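Local coordinates for aldehyde dehydrogenase (Listeria monocytogenes, PDB 3K9D), which probably oxidises the aldehyde or oxo group of a donor substrate, with NAD or NADP as the electron acceptor, at residues P213-V217 with G427-S431; P219-P223 with I365-G370; L292-M298 with P337-K342; G372-H378 with V394-N400. All coordinates share one frame; numbering follows the deposited sequence.

Contact 1. Residues P213-V217 with G427-S431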
loop_
_atom_site.group_PDB
_atom_site.type_symbol
_atom_site.label_atom_id
_atom_site.label_comp_id
_atom_site.label_asym_id
_atom_site.label_seq_id
_atom_site.Cartn_x
_atom_site.Cartn_y
_atom_site.Cartn_z
ATOM N N PRO A 213 -6.210 -0.812 5.972
ATOM C CA PRO A 213 -5.033 -1.051 5.119
ATOM C C PRO A 213 -4.247 -2.288 5.536
ATOM O O PRO A 213 -3.931 -2.451 6.707
ATOM C CB PRO A 213 -4.185 0.198 5.338
ATOM C CG PRO A 213 -5.187 1.270 5.625
ATOM C CD PRO A 213 -6.294 0.599 6.399
ATOM N N ALA A 214 -3.959 -3.153 4.571
ATOM C CA ALA A 214 -3.223 -4.385 4.827
ATOM C C ALA A 214 -1.985 -4.507 3.964
ATOM O O ALA A 214 -1.895 -3.955 2.873
ATOM C CB ALA A 214 -4.121 -5.595 4.610
ATOM N N ILE A 215 -1.009 -5.230 4.483
ATOM C CA ILE A 215 0.067 -5.710 3.652
ATOM C C ILE A 215 0.233 -7.204 3.865
ATOM O O ILE A 215 0.533 -7.675 4.964
ATOM C CB ILE A 215 1.365 -4.863 3.777
ATOM C CG1 ILE A 215 2.597 -5.708 3.451
ATOM C CG2 ILE A 215 1.437 -4.127 5.114
ATOM C CD1 ILE A 215 3.844 -4.987 3.732
ATOM N N GLY A 216 -0.005 -7.937 2.785
ATOM C CA GLY A 216 -0.074 -9.382 2.830
ATOM C C GLY A 216 1.123 -10.099 2.256
ATOM O O GLY A 216 1.947 -9.519 1.548
ATOM N N VAL A 217 1.215 -11.378 2.587
ATOM C CA VAL A 217 2.214 -12.261 1.997
ATOM C C VAL A 217 1.468 -13.196 1.053
ATOM O O VAL A 217 0.238 -13.143 0.963
ATOM C CB VAL A 217 2.988 -13.044 3.090
ATOM C CG1 VAL A 217 3.669 -12.073 4.071
ATOM C CG2 VAL A 217 2.062 -14.006 3.837
ATOM N N GLY A 427 -1.776 -10.677 -4.924
ATOM C CA GLY A 427 -2.889 -10.069 -4.184
ATOM C C GLY A 427 -2.536 -9.178 -3.004
ATOM O O GLY A 427 -3.371 -8.957 -2.109
ATOM N N SER A 428 -1.306 -8.665 -2.994
ATOM C CA SER A 428 -0.832 -7.792 -1.922
ATOM C C SER A 428 -0.547 -6.363 -2.383
ATOM O O SER A 428 -0.432 -6.092 -3.579
ATOM C CB SER A 428 0.414 -8.391 -1.251
ATOM O OG SER A 428 0.917 -7.537 -0.232
ATOM N N SER A 429 -0.423 -5.460 -1.414
ATOM C CA SER A 429 -0.129 -4.045 -1.662
ATOM C C SER A 429 1.354 -3.737 -1.872
ATOM O O SER A 429 1.708 -2.640 -2.312
ATOM C CB SER A 429 -0.641 -3.209 -0.495
ATOM O OG SER A 429 -0.027 -3.624 0.716
ATOM N N SER A 430 2.218 -4.691 -1.536
ATOM C CA SER A 430 3.655 -4.481 -1.610
ATOM C C SER A 430 4.407 -5.735 -2.026
ATOM O O SER A 430 4.069 -6.838 -1.603
ATOM C CB SER A 430 4.193 -4.061 -0.245
ATOM O OG SER A 430 5.575 -3.747 -0.324
ATOM N N SER A 431 5.466 -5.538 -2.803
ATOM C CA SER A 431 6.381 -6.608 -3.189
ATOM C C SER A 431 7.637 -6.557 -2.316
ATOM O O SER A 431 8.593 -7.312 -2.532
ATOM C CB SER A 431 6.781 -6.437 -4.657
ATOM O OG SER A 431 7.366 -5.157 -4.860
#

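Contact 2. Residues P219-P223 with I365-G370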
loop_
_atom_site.group_PDB
_atom_site.type_symbol
_atom_site.label_atom_id
_atom_site.label_comp_id
_atom_site.label_asym_id
_atom_site.label_seq_id
_atom_site.Cartn_x
_atom_site.Cartn_y
_atom_site.Cartn_z
ATOM N N PRO A 219 1.634 -17.498 -0.759
ATOM C CA PRO A 219 2.277 -18.808 -0.660
ATOM C C PRO A 219 3.591 -18.798 -1.438
ATOM O O PRO A 219 3.646 -18.264 -2.549
ATOM C CB PRO A 219 1.272 -19.753 -1.322
ATOM C CG PRO A 219 -0.023 -18.998 -1.369
ATOM C CD PRO A 219 0.373 -17.564 -1.521
ATOM N N GLY A 220 4.645 -19.332 -0.825
ATOM C CA GLY A 220 5.938 -19.501 -1.495
ATOM C C GLY A 220 6.038 -20.854 -2.171
ATOM O O GLY A 220 5.923 -21.894 -1.528
ATOM N N ASN A 221 6.269 -20.855 -3.471
ATOM C CA ASN A 221 6.293 -22.112 -4.219
ATOM C C ASN A 221 7.458 -22.126 -5.209
ATOM O O ASN A 221 7.333 -22.597 -6.329
ATOM C CB ASN A 221 4.936 -22.329 -4.895
ATOM C CG ASN A 221 4.770 -23.725 -5.465
ATOM O OD1 ASN A 221 5.311 -24.707 -4.941
ATOM N ND2 ASN A 221 4.024 -23.818 -6.549
ATOM N N GLY A 222 8.611 -21.626 -4.754
ATOM C CA GLY A 222 9.683 -21.253 -5.657
ATOM C C GLY A 222 10.417 -22.405 -6.306
ATOM O O GLY A 222 10.968 -23.247 -5.596
ATOM N N PRO A 223 10.410 -22.461 -7.658
ATOM C CA PRO A 223 11.316 -23.374 -8.370
ATOM C C PRO A 223 12.775 -22.962 -8.203
ATOM O O PRO A 223 13.074 -21.759 -8.052
ATOM C CB PRO A 223 10.899 -23.223 -9.847
ATOM C CG PRO A 223 9.533 -22.605 -9.811
ATOM C CD PRO A 223 9.563 -21.702 -8.596
ATOM N N ILE A 365 4.231 -23.152 -13.184
ATOM C CA ILE A 365 4.260 -23.471 -11.755
ATOM C C ILE A 365 3.750 -22.288 -10.959
ATOM O O ILE A 365 2.779 -22.414 -10.204
ATOM C CB ILE A 365 5.705 -23.819 -11.255
ATOM C CG1 ILE A 365 6.138 -25.214 -11.716
ATOM C CG2 ILE A 365 5.800 -23.760 -9.745
ATOM C CD1 ILE A 365 7.636 -25.430 -11.587
ATOM N N LEU A 366 4.399 -21.141 -11.151
ATOM C CA LEU A 366 4.111 -19.945 -10.375
ATOM C C LEU A 366 2.699 -19.420 -10.581
ATOM O O LEU A 366 2.040 -19.044 -9.616
ATOM C CB LEU A 366 5.156 -18.856 -10.641
ATOM C CG LEU A 366 6.575 -19.128 -10.102
ATOM C CD1 LEU A 366 7.552 -18.202 -10.765
ATOM C CD2 LEU A 366 6.643 -18.989 -8.576
ATOM N N TYR A 367 2.211 -19.438 -11.821
ATOM C CA TYR A 367 0.861 -18.909 -12.087
ATOM C C TYR A 367 -0.250 -19.730 -11.445
ATOM O O TYR A 367 -1.272 -19.175 -11.056
ATOM C CB TYR A 367 0.614 -18.677 -13.580
ATOM C CG TYR A 367 1.266 -17.419 -14.102
ATOM C CD1 TYR A 367 1.086 -16.197 -13.451
ATOM C CD2 TYR A 367 2.061 -17.446 -15.244
ATOM C CE1 TYR A 367 1.691 -15.033 -13.929
ATOM C CE2 TYR A 367 2.677 -16.297 -15.722
ATOM C CZ TYR A 367 2.482 -15.093 -15.067
ATOM O OH TYR A 367 3.087 -13.955 -15.549
ATOM N N HIS A 368 -0.036 -21.037 -11.292
ATOM C CA HIS A 368 -0.942 -21.852 -10.482
ATOM C C HIS A 368 -0.797 -21.597 -8.975
ATOM O O HIS A 368 -1.788 -21.528 -8.265
ATOM C CB HIS A 368 -0.759 -23.332 -10.769
ATOM C CG HIS A 368 -1.288 -23.756 -12.103
ATOM N ND1 HIS A 368 -0.584 -23.573 -13.273
ATOM C CD2 HIS A 368 -2.436 -24.384 -12.448
ATOM C CE1 HIS A 368 -1.285 -24.054 -14.285
ATOM N NE2 HIS A 368 -2.411 -24.556 -13.811
ATOM N N GLU A 369 0.440 -21.486 -8.500
ATOM C CA GLU A 369 0.715 -21.286 -7.085
ATOM C C GLU A 369 2.120 -20.706 -6.899
ATOM O O GLU A 369 3.102 -21.261 -7.409
ATOM C CB GLU A 369 0.555 -22.606 -6.304
ATOM C CG GLU A 369 0.791 -22.466 -4.804
ATOM C CD GLU A 369 0.263 -23.640 -3.981
ATOM O OE1 GLU A 369 -0.768 -24.242 -4.359
ATOM O OE2 GLU A 369 0.873 -23.947 -2.934
ATOM N N GLY A 370 2.207 -19.592 -6.171
ATOM C CA GLY A 370 3.490 -18.987 -5.843
ATOM C C GLY A 370 3.886 -17.706 -6.555
ATOM O O GLY A 370 4.878 -17.089 -6.175
HETATM O O HOH W 1 6.905 -18.718 -5.104
#

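Contact 3. Residues L292-M298 with P337-K342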
loop_
_atom_site.group_PDB
_atom_site.type_symbol
_atom_site.label_atom_id
_atom_site.label_comp_id
_atom_site.label_asym_id
_atom_site.label_seq_id
_atom_site.Cartn_x
_atom_site.Cartn_y
_atom_site.Cartn_z
ATOM N N LEU A 292 -1.719 -34.528 -0.091
ATOM C CA LEU A 292 -2.910 -33.834 -0.580
ATOM C C LEU A 292 -4.191 -34.359 0.073
ATOM O O LEU A 292 -4.553 -35.525 -0.106
ATOM C CB LEU A 292 -3.007 -33.902 -2.107
ATOM C CG LEU A 292 -4.195 -33.163 -2.752
ATOM C CD1 LEU A 292 -4.073 -31.649 -2.608
ATOM C CD2 LEU A 292 -4.382 -33.551 -4.208
ATOM N N ARG A 293 -4.850 -33.481 0.832
ATOM C CA ARG A 293 -6.121 -33.752 1.508
ATOM C C ARG A 293 -7.289 -33.756 0.502
ATOM O O ARG A 293 -7.182 -33.133 -0.566
ATOM C CB ARG A 293 -6.349 -32.711 2.628
ATOM C CG ARG A 293 -6.201 -33.276 4.041
ATOM C CD ARG A 293 -5.337 -32.412 4.948
ATOM N NE ARG A 293 -6.086 -31.573 5.885
ATOM C CZ ARG A 293 -5.955 -30.251 5.974
ATOM N NH1 ARG A 293 -6.657 -29.561 6.854
ATOM N NH2 ARG A 293 -5.107 -29.611 5.185
ATOM N N PRO A 294 -8.391 -34.479 0.821
ATOM C CA PRO A 294 -9.573 -34.528 -0.058
ATOM C C PRO A 294 -10.320 -33.197 -0.244
ATOM O O PRO A 294 -11.049 -33.045 -1.229
ATOM C CB PRO A 294 -10.488 -35.548 0.634
ATOM C CG PRO A 294 -9.590 -36.329 1.523
ATOM C CD PRO A 294 -8.576 -35.349 1.998
ATOM N N ASN A 295 -10.148 -32.251 0.680
ATOM C CA ASN A 295 -10.728 -30.910 0.506
ATOM C C ASN A 295 -9.902 -30.003 -0.415
ATOM O O ASN A 295 -10.332 -28.900 -0.769
ATOM C CB ASN A 295 -11.043 -30.234 1.859
ATOM C CG ASN A 295 -9.810 -29.646 2.545
ATOM O OD1 ASN A 295 -8.696 -30.148 2.404
ATOM N ND2 ASN A 295 -10.019 -28.576 3.309
ATOM N N GLY A 296 -8.719 -30.484 -0.800
ATOM C CA GLY A 296 -7.857 -29.778 -1.738
ATOM C C GLY A 296 -6.676 -29.098 -1.080
ATOM O O GLY A 296 -5.762 -28.631 -1.765
ATOM N N SER A 297 -6.692 -29.035 0.247
ATOM C CA SER A 297 -5.593 -28.443 0.990
ATOM C C SER A 297 -4.416 -29.420 1.137
ATOM O O SER A 297 -4.535 -30.625 0.876
ATOM C CB SER A 297 -6.067 -27.967 2.361
ATOM O OG SER A 297 -6.497 -29.071 3.138
ATOM N N MET A 298 -3.276 -28.879 1.539
ATOM C CA MET A 298 -2.093 -29.679 1.801
ATOM C C MET A 298 -2.117 -30.049 3.286
ATOM O O MET A 298 -2.575 -29.258 4.115
ATOM C CB MET A 298 -0.828 -28.892 1.437
ATOM C CG MET A 298 -0.815 -28.320 -0.005
ATOM S SD MET A 298 -0.422 -29.495 -1.318
ATOM C CE MET A 298 1.355 -29.598 -1.084
ATOM N N PRO A 337 0.098 -32.375 -5.850
ATOM C CA PRO A 337 0.722 -31.920 -4.589
ATOM C C PRO A 337 2.202 -31.471 -4.666
ATOM O O PRO A 337 2.585 -30.539 -3.958
ATOM C CB PRO A 337 0.566 -33.135 -3.661
ATOM C CG PRO A 337 0.321 -34.294 -4.564
ATOM C CD PRO A 337 -0.506 -33.709 -5.683
ATOM N N TYR A 338 3.010 -32.094 -5.522
ATOM C CA TYR A 338 4.432 -31.692 -5.666
ATOM C C TYR A 338 4.657 -30.331 -6.334
ATOM O O TYR A 338 5.701 -29.690 -6.127
ATOM C CB TYR A 338 5.250 -32.781 -6.374
ATOM C CG TYR A 338 5.315 -34.046 -5.567
ATOM C CD1 TYR A 338 5.848 -34.039 -4.275
ATOM C CD2 TYR A 338 4.824 -35.247 -6.075
ATOM C CE1 TYR A 338 5.894 -35.203 -3.513
ATOM C CE2 TYR A 338 4.856 -36.409 -5.313
ATOM C CZ TYR A 338 5.403 -36.377 -4.036
ATOM O OH TYR A 338 5.451 -37.527 -3.273
ATOM N N SER A 339 3.670 -29.886 -7.113
ATOM C CA SER A 339 3.709 -28.581 -7.767
ATOM C C SER A 339 3.263 -27.448 -6.844
ATOM O O SER A 339 3.125 -26.305 -7.285
ATOM C CB SER A 339 2.845 -28.588 -9.035
ATOM O OG SER A 339 1.454 -28.585 -8.717
ATOM N N ARG A 340 3.062 -27.764 -5.563
ATOM C CA ARG A 340 2.517 -26.826 -4.575
ATOM C C ARG A 340 3.398 -26.704 -3.323
ATOM O O ARG A 340 4.389 -27.430 -3.163
ATOM C CB ARG A 340 1.086 -27.238 -4.195
ATOM C CG ARG A 340 0.118 -27.354 -5.400
ATOM C CD ARG A 340 -1.282 -27.765 -4.989
ATOM N NE ARG A 340 -1.773 -26.983 -3.851
ATOM C CZ ARG A 340 -2.916 -27.226 -3.210
ATOM N NH1 ARG A 340 -3.287 -26.460 -2.189
ATOM N NH2 ARG A 340 -3.693 -28.233 -3.586
ATOM N N GLU A 341 3.040 -25.776 -2.441
ATOM C CA GLU A 341 3.881 -25.435 -1.307
ATOM C C GLU A 341 3.872 -26.554 -0.264
ATOM O O GLU A 341 2.826 -26.916 0.275
ATOM C CB GLU A 341 3.460 -24.088 -0.720
ATOM C CG GLU A 341 4.203 -23.675 0.543
ATOM C CD GLU A 341 3.476 -22.572 1.272
ATOM O OE1 GLU A 341 2.350 -22.817 1.762
ATOM O OE2 GLU A 341 4.019 -21.458 1.344
ATOM N N LYS A 342 5.045 -27.147 -0.055
ATOM C CA LYS A 342 5.239 -28.187 0.939
ATOM C C LYS A 342 6.243 -27.611 1.909
ATOM O O LYS A 342 7.426 -27.482 1.589
ATOM C CB LYS A 342 5.819 -29.459 0.304
ATOM C CG LYS A 342 5.111 -29.925 -0.950
ATOM C CD LYS A 342 5.942 -30.888 -1.787
ATOM C CE LYS A 342 7.139 -30.243 -2.474
ATOM N NZ LYS A 342 6.870 -29.222 -3.537
#

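Contact 4. Residues G372-H378 with V394-N400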
loop_
_atom_site.group_PDB
_atom_site.type_symbol
_atom_site.label_atom_id
_atom_site.label_comp_id
_atom_site.label_asym_id
_atom_site.label_seq_id
_atom_site.Cartn_x
_atom_site.Cartn_y
_atom_site.Cartn_z
ATOM N N GLY A 372 4.474 -13.993 -7.531
ATOM C CA GLY A 372 4.742 -12.895 -6.616
ATOM C C GLY A 372 5.731 -13.173 -5.501
ATOM O O GLY A 372 6.269 -12.239 -4.933
ATOM N N HIS A 373 5.965 -14.436 -5.153
ATOM C CA HIS A 373 6.882 -14.716 -4.054
ATOM C C HIS A 373 8.341 -14.833 -4.547
ATOM O O HIS A 373 8.974 -13.822 -4.860
ATOM C CB HIS A 373 6.440 -15.935 -3.218
ATOM C CG HIS A 373 6.890 -15.882 -1.780
ATOM N ND1 HIS A 373 8.178 -15.564 -1.410
ATOM C CD2 HIS A 373 6.220 -16.110 -0.626
ATOM C CE1 HIS A 373 8.278 -15.571 -0.093
ATOM N NE2 HIS A 373 7.103 -15.902 0.410
ATOM N N THR A 374 8.851 -16.064 -4.628
ATOM C CA THR A 374 10.279 -16.334 -4.873
ATOM C C THR A 374 10.478 -17.351 -6.014
ATOM O O THR A 374 9.641 -18.226 -6.215
ATOM C CB THR A 374 10.945 -16.912 -3.589
ATOM O OG1 THR A 374 10.619 -16.101 -2.464
ATOM C CG2 THR A 374 12.452 -16.948 -3.711
ATOM N N LEU A 375 11.565 -17.186 -6.768
ATOM C CA LEU A 375 12.121 -18.200 -7.657
ATOM C C LEU A 375 13.643 -18.126 -7.466
ATOM O O LEU A 375 14.183 -17.063 -7.196
ATOM C CB LEU A 375 11.720 -17.952 -9.127
ATOM C CG LEU A 375 12.287 -18.876 -10.222
ATOM C CD1 LEU A 375 11.307 -19.136 -11.311
ATOM C CD2 LEU A 375 13.569 -18.308 -10.828
ATOM N N ILE A 376 14.319 -19.266 -7.575
ATOM C CA ILE A 376 15.766 -19.347 -7.370
ATOM C C ILE A 376 16.400 -19.845 -8.675
ATOM O O ILE A 376 15.839 -20.683 -9.358
ATOM C CB ILE A 376 16.136 -20.273 -6.161
ATOM C CG1 ILE A 376 15.361 -19.897 -4.889
ATOM C CG2 ILE A 376 17.654 -20.256 -5.890
ATOM C CD1 ILE A 376 14.070 -20.703 -4.653
ATOM N N ILE A 377 17.534 -19.265 -9.064
ATOM C CA ILE A 377 18.257 -19.731 -10.229
ATOM C C ILE A 377 19.750 -19.865 -9.899
ATOM O O ILE A 377 20.339 -19.004 -9.230
ATOM C CB ILE A 377 18.059 -18.791 -11.472
ATOM C CG1 ILE A 377 18.667 -19.436 -12.738
ATOM C CG2 ILE A 377 18.621 -17.402 -11.206
ATOM C CD1 ILE A 377 18.495 -18.645 -14.049
ATOM N N HIS A 378 20.340 -20.963 -10.363
ATOM C CA HIS A 378 21.766 -21.183 -10.255
ATOM C C HIS A 378 22.296 -21.209 -11.653
ATOM O O HIS A 378 21.884 -22.034 -12.472
ATOM C CB HIS A 378 22.074 -22.486 -9.503
ATOM C CG HIS A 378 21.500 -22.524 -8.122
ATOM N ND1 HIS A 378 22.210 -22.137 -7.005
ATOM C CD2 HIS A 378 20.277 -22.901 -7.677
ATOM C CE1 HIS A 378 21.448 -22.274 -5.935
ATOM N NE2 HIS A 378 20.264 -22.720 -6.318
ATOM N N VAL A 394 7.689 -13.058 -10.029
ATOM C CA VAL A 394 8.034 -13.099 -8.599
ATOM C C VAL A 394 8.455 -11.714 -8.145
ATOM O O VAL A 394 8.704 -10.847 -8.968
ATOM C CB VAL A 394 9.182 -14.116 -8.262
ATOM C CG1 VAL A 394 8.754 -15.554 -8.559
ATOM C CG2 VAL A 394 10.482 -13.759 -8.976
ATOM N N SER A 395 8.540 -11.517 -6.836
ATOM C CA SER A 395 9.023 -10.254 -6.281
ATOM C C SER A 395 10.474 -10.327 -5.845
ATOM O O SER A 395 11.151 -9.300 -5.720
ATOM C CB SER A 395 8.151 -9.823 -5.117
ATOM O OG SER A 395 6.805 -9.680 -5.549
ATOM N N ARG A 396 10.949 -11.544 -5.604
ATOM C CA ARG A 396 12.349 -11.747 -5.253
ATOM C C ARG A 396 12.895 -12.907 -6.073
ATOM O O ARG A 396 12.397 -14.020 -6.001
ATOM C CB ARG A 396 12.547 -11.936 -3.725
ATOM C CG ARG A 396 11.701 -13.038 -3.097
ATOM C CD ARG A 396 11.531 -12.937 -1.581
ATOM N NE ARG A 396 11.012 -11.654 -1.122
ATOM C CZ ARG A 396 9.768 -11.189 -1.286
ATOM N NH1 ARG A 396 8.842 -11.882 -1.920
ATOM N NH2 ARG A 396 9.453 -9.992 -0.797
ATOM N N LEU A 397 13.904 -12.629 -6.887
ATOM C CA LEU A 397 14.541 -13.683 -7.662
ATOM C C LEU A 397 15.972 -13.897 -7.192
ATOM O O LEU A 397 16.827 -13.029 -7.292
ATOM C CB LEU A 397 14.488 -13.390 -9.157
ATOM C CG LEU A 397 14.404 -14.600 -10.090
ATOM C CD1 LEU A 397 13.844 -14.139 -11.409
ATOM C CD2 LEU A 397 15.739 -15.262 -10.300
ATOM N N LEU A 398 16.229 -15.089 -6.687
ATOM C CA LEU A 398 17.497 -15.345 -6.029
ATOM C C LEU A 398 18.499 -16.014 -6.955
ATOM O O LEU A 398 18.160 -16.948 -7.665
ATOM C CB LEU A 398 17.264 -16.141 -4.757
ATOM C CG LEU A 398 16.197 -15.492 -3.879
ATOM C CD1 LEU A 398 15.876 -16.412 -2.752
ATOM C CD2 LEU A 398 16.600 -14.095 -3.371
ATOM N N VAL A 399 19.723 -15.483 -6.965
ATOM C CA VAL A 399 20.780 -16.010 -7.805
ATOM C C VAL A 399 21.909 -16.570 -6.934
ATOM O O VAL A 399 22.461 -15.857 -6.085
ATOM C CB VAL A 399 21.317 -14.951 -8.805
ATOM C CG1 VAL A 399 22.332 -15.573 -9.758
ATOM C CG2 VAL A 399 20.161 -14.307 -9.608
ATOM N N ASN A 400 22.220 -17.847 -7.154
ATOM C CA ASN A 400 23.370 -18.541 -6.536
ATOM C C ASN A 400 23.397 -18.446 -5.008
ATOM O O ASN A 400 24.397 -18.047 -4.413
ATOM C CB ASN A 400 24.697 -18.052 -7.147
ATOM C CG ASN A 400 24.824 -18.388 -8.621
ATOM O OD1 ASN A 400 24.273 -19.366 -9.096
ATOM N ND2 ASN A 400 25.582 -17.600 -9.335
#

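Contact 1. Residues P213-V217 with G427-S431
The hydroxyl of Ser-428 is gripped from several directions: OG donates to Gly-216 O at 2.9 Å, accepts a weak bond from the backbone N of Ser-430, and is hydrogen-bonded to the hydroxyl of Tyr-208. The donor meets Gly-216 O from 32° off the carbonyl plane. With OG turned away from its own backbone N (chi1 178°), the Ser-428 side chain reaches straight across to the strand. Ser-429 makes the second bridge. A first torsion of 59° folds its OG back over the main chain, where it donates 2.9 Å to Ala-214 O, in the carbonyl plane and on a lone pair. The apolar share is small: Ile-215 CD1 rests 4.1 Å from Ser-430 CB, and the hydroxyl of Ser-430 turns to the backbone N of Asp-432 instead. Two serine hydroxyls thus bond to the carbonyls of the residues before and after Ile-215, along one edge of the strand; the backbone of Ile-215 itself pairs with Ile-195 and Ala-197. Tyr-208 ties the two segments further by bonding to the backbone N of both Gly-216 and Ser-429. The arrangement is a serine-rich loop held by side-chain-to-backbone bonds to strand 214-216, in the mixed sheet consistent with the dinucleotide-binding domain of this family.

Contact 2. Residues P219-P223 with I365-G370
Asn-221 reaches over the C-terminal end of helix 355-368 and donates from ND2 to Glu-369 O, 2.9 Å away in a nearly straight bond. Its CG lies trans to the backbone N (chi1 -169°), which carries the amide across to the residues leaving the helix. The acceptor lies almost in the amide plane, yet ND2 stands above the carbonyl plane of Glu-369, 51° out of it. ND2 also bonds to Ser-339 O, so two carbonyls fix the rotation of this buried amide. Ile-365 CG2 lies 3.7 Å from ND2, the two side chains meeting at about a right angle. The extended chain of Glu-369 passes alongside, with CB near ND2, and sends its carboxylate on to Arg-340 and the backbone N of Glu-341. Further along the segment, the Pro-223 ring packs on two helix side chains. With CG1 swung opposite its carbonyl carbon (chi1 -75°), Ile-365 presents CG2 and CD1 to Pro-223 CG, at 3.9 and 3.8 Å, while Pro-223 CD meets Leu-366 CD2 at 4.0 Å. Gly-370 lies close against Asn-221, its CA 3.8 Å from Asn-221 CB and making a CA-H...O contact with Pro-219 O. One water links Asn-221 N to Gly-370 O, 2.8 Å from each. This is a helix C-terminus packed against the loop entering strand 223-226, within the alpha/beta architecture of the parallel-sheet domain.

Contact 3. Residues L292-M298 with P337-K342
A tight turn following helix 281-291 meets the loop that leads to strand 346-352, and Arg-340 spans the two. Its NH2 donates to Gly-296 O at 2.8 Å, nearly along the C=O axis and within 8° of the guanidinium plane; NH1 adds a weak bond to the same oxygen. Met-298 covers one face of the guanidinium, with SD 3.8 Å above the plane and over its centre. Bends at chi2 (-78°) and chi3 (-77°) fold the methionine so that its CE continues past the arginine, reaching 3.3 Å from both Pro-337 O and Glu-341 O. Leu-292 completes the apolar part: its CB packs on Pro-337 CB at 4.0 Å, while CD1 approaches Arg-340 NH2. That NH2 also bonds to Ala-334 O, so the charged group should keep one orientation. The turn itself is stiffened by Asn-295, whose OD1 accepts from Ser-297 N (3.1 Å) and from Ser-297 OG (2.6 Å). The arginine thus binds the carbonyl of Gly-296, the last residue of a type I beta turn (Arg-293 to Gly-296) closed by Gly-296 N to Arg-293 O, with an Asx turn at Asn-295 overlapping it.

Contact 4. Residues G372-H378 with V394-N400
Strands 374-378 and 396-399 are neighbours in a parallel sheet, the two strands of a beta-alpha-beta unit joined through helix 382-391; their axes approach to 4.7 Å and are inclined by 21°. Three backbone bonds hold the centre and far end: Leu-398 N to Leu-375 O (2.9 Å), Ile-377 N to Leu-398 O (2.8 Å) and Asn-400 N to Ile-377 O (3.0 Å). At the opening end His-373 O accepts from both Ser-395 N and Arg-396 N, while the hydroxyl of Ser-395 donates 2.7 Å to Gly-372 O. The side chains divide between two faces. On one, Leu-375 and Leu-397 run alongside each other in the same direction with CD2 to CD2 at 3.8 Å, and Ile-377 CG2 fits against Leu-397 CD2 and Val-399 CG2. On the other, Thr-374 CG2 meets Leu-398 CD1 at 3.6 Å. Arg-396, its CG tucked over its own backbone (chi1 54°), passes by Thr-374 OG1 and turns its guanidinium to Asn-433 and Gly-421 O. Phe-388 of helix 382-391 packs on the face of Leu-375, Ile-377 and Leu-397, as Leu-366 of helix 355-368 does on Leu-375. Strand 223-226 pairs with strand 374-378 on its other edge, whereas strand 396-399 pairs in parallel with a strand of the second subunit, continuing the sheet across the interface.

How the contacts relate
Contacts 2, 3 and 4 lie in and around the parallel-sheet domain, whereas contact 1 joins the edge of the mixed sheet to the loop 427-431, over 200 residues further along the chain. Contacts 2 and 4 have centres about 11 Å apart and meet directly: Pro-223 O is 2.8 Å from Ile-376 N, a probable hydrogen bond between adjacent strands. Contact 3 touches contact 2 through the side chains of one and the loop backbone of the other, with about 13 Å between centres. Segments 213-217 and 219-223 are separated by a single residue, so the chain runs almost directly from contact 1 into contact 2. Contacts 1 and 4 both reach the second subunit, and Ser-431 packs on Ser-395.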